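Local coordinates for protein putative dehydrogenase (PDB 6UUG) that acts as a flavin-dependent methanesulfinate monooxygenase of a two-component system in bacterial sulfur assimilation, built on an acyl-CoA dehydrogenase-like fold, at residues T148-K153 / G163-C168. Sequence-based numbering, arbitrary orientation.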
loop_
_atom_site.group_PDB
_atom_site.type_symbol
_atom_site.label_atom_id
_atom_site.label_comp_id
_atom_site.label_asym_id
_atom_site.label_seq_id
_atom_site.Cartn_x
_atom_site.Cartn_y
_atom_site.Cartn_z
ATOM N N THR A 148 31.661 -9.029 -18.994
ATOM C CA THR A 148 33.005 -9.575 -19.092
ATOM C C THR A 148 33.432 -9.847 -20.534
ATOM O O THR A 148 34.369 -10.623 -20.756
ATOM C CB THR A 148 33.108 -10.855 -18.257
ATOM O OG1 THR A 148 32.171 -11.819 -18.750
ATOM C CG2 THR A 148 32.796 -10.562 -16.794
ATOM N N ARG A 149 32.780 -9.212 -21.515
ATOM C CA ARG A 149 33.128 -9.413 -22.919
ATOM C C ARG A 149 34.405 -8.693 -23.335
ATOM O O ARG A 149 34.965 -9.017 -24.387
ATOM C CB ARG A 149 31.983 -8.956 -23.826
ATOM C CG ARG A 149 30.769 -9.870 -23.829
ATOM C CD ARG A 149 29.701 -9.328 -24.767
ATOM N NE ARG A 149 29.233 -8.010 -24.345
ATOM C CZ ARG A 149 28.530 -7.184 -25.115
ATOM N NH1 ARG A 149 28.214 -7.533 -26.356
ATOM N NH2 ARG A 149 28.152 -6.002 -24.643
ATOM N N THR A 150 34.873 -7.718 -22.562
ATOM C CA THR A 150 36.127 -7.037 -22.855
ATOM C C THR A 150 37.242 -7.663 -22.027
ATOM O O THR A 150 37.125 -7.767 -20.804
ATOM C CB THR A 150 36.020 -5.539 -22.568
ATOM O OG1 THR A 150 35.045 -4.965 -23.444
ATOM C CG2 THR A 150 37.354 -4.854 -22.815
ATOM N N VAL A 151 38.310 -8.097 -22.700
ATOM C CA VAL A 151 39.435 -8.748 -22.044
ATOM C C VAL A 151 40.701 -7.957 -22.346
ATOM O O VAL A 151 40.804 -7.245 -23.350
ATOM C CB VAL A 151 39.608 -10.225 -22.473
ATOM C CG1 VAL A 151 38.298 -10.991 -22.341
ATOM C CG2 VAL A 151 40.139 -10.306 -23.889
ATOM N N VAL A 152 41.674 -8.084 -21.452
ATOM C CA VAL A 152 42.948 -7.386 -21.580
ATOM C C VAL A 152 44.041 -8.420 -21.810
ATOM O O VAL A 152 44.115 -9.426 -21.095
ATOM C CB VAL A 152 43.245 -6.513 -20.347
ATOM C CG1 VAL A 152 42.809 -7.218 -19.073
ATOM C CG2 VAL A 152 44.733 -6.145 -20.291
ATOM N N LYS A 153 44.869 -8.180 -22.825
ATOM C CA LYS A 153 46.048 -8.988 -23.105
ATOM C C LYS A 153 47.296 -8.192 -22.751
ATOM O O LYS A 153 47.364 -6.984 -23.002
ATOM C CB LYS A 153 46.102 -9.402 -24.578
ATOM C CG LYS A 153 44.894 -10.190 -25.058
ATOM C CD LYS A 153 44.795 -11.538 -24.366
ATOM C CE LYS A 153 43.581 -12.307 -24.856
ATOM N NZ LYS A 153 43.571 -12.416 -26.339
ATOM N N GLY A 163 37.211 -6.280 -27.166
ATOM C CA GLY A 163 35.911 -6.852 -26.904
ATOM C C GLY A 163 34.838 -5.794 -27.005
ATOM O O GLY A 163 35.064 -4.689 -27.495
ATOM N N LYS A 164 33.645 -6.138 -26.536
ATOM C CA LYS A 164 32.505 -5.237 -26.606
ATOM C C LYS A 164 32.017 -4.897 -25.204
ATOM O O LYS A 164 32.258 -5.641 -24.248
ATOM C CB LYS A 164 31.371 -5.852 -27.439
ATOM C CG LYS A 164 31.750 -6.050 -28.899
ATOM C CD LYS A 164 30.609 -6.634 -29.711
ATOM C CE LYS A 164 30.997 -6.753 -31.180
ATOM N NZ LYS A 164 31.348 -5.432 -31.780
ATOM N N LYS A 165 31.355 -3.744 -25.088
ATOM C CA LYS A 165 30.803 -3.283 -23.823
ATOM C C LYS A 165 29.475 -2.589 -24.081
ATOM O O LYS A 165 29.256 -2.008 -25.146
ATOM C CB LYS A 165 31.752 -2.318 -23.086
ATOM C CG LYS A 165 32.991 -2.976 -22.515
ATOM C CD LYS A 165 33.705 -2.102 -21.488
ATOM C CE LYS A 165 33.809 -2.836 -20.156
ATOM N NZ LYS A 165 32.465 -3.258 -19.649
ATOM N N SER A 166 28.590 -2.659 -23.093
ATOM C CA SER A 166 27.300 -1.987 -23.143
ATOM C C SER A 166 27.128 -1.149 -21.882
ATOM O O SER A 166 27.941 -1.212 -20.952
ATOM C CB SER A 166 26.152 -2.993 -23.290
ATOM O OG SER A 166 26.159 -3.919 -22.219
ATOM N N PHE A 167 26.053 -0.354 -21.862
ATOM C CA PHE A 167 25.751 0.556 -20.755
ATOM C C PHE A 167 26.894 1.550 -20.545
ATOM O O PHE A 167 27.418 1.712 -19.439
ATOM C CB PHE A 167 25.444 -0.215 -19.466
ATOM N N CYS A 168 27.277 2.221 -21.625
ATOM C CA CYS A 168 28.411 3.147 -21.607
ATOM C C CYS A 168 27.938 4.587 -21.399
ATOM O O CYS A 168 28.125 5.462 -22.247
ATOM C CB CYS A 168 29.217 3.006 -22.892
ATOM S SG CYS A 168 30.067 1.422 -23.023
#
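Arg149 lies along the backbone of residues 164-166, its CB 3.4 Å from Lys164 O. NE still lies beside that oxygen but makes no bond to it. The bend at chi3 turns the guanidinium so that one face covers Lys164 CB, which approaches near the rim; Arg149 NH1 is 3.7 Å from Lys164 CB. NH2 reaches furthest along the chain: Arg149 NH2 is 3.7 Å from Ser166 N, which sits at the edge of the group and near its plane. The charge itself is met by Asp147, whose OD2 forms a salt bridge with NH2 and also accepts a hydrogen bond from Ser166 OG, so one carboxylate oxygen links the two segments.

The polar bond between the segments is weak: Thr150 OG1 donates to Lys164 O at 3.0 Å. With chi1 at -63°, OG1 stands anti to the carbonyl carbon of Thr150, the rotation that brings it to this oxygen, while the aliphatic part of Lys165 crosses the threonine side chain at about a right angle. Gly163 turns the corner with phi 140°, a positive value that glycine readily adopts, and its CA makes a CH···O contact with Arg149 O, 3.5 Å long and 150° at the hydrogen.

Strand 151-154 pairs antiparallel with 159-162; past Gly163, strand 164-165 runs antiparallel to 221-228. Backbone hydrogen bonds tie Thr150 and Val152 to Val182, and the Thr150 and Lys165 side chains touch Ala181 and Ser180 of strand 176-183. This structural join belongs to the beta domain that acyl-CoA dehydrogenase-type folds carry between their helical parts.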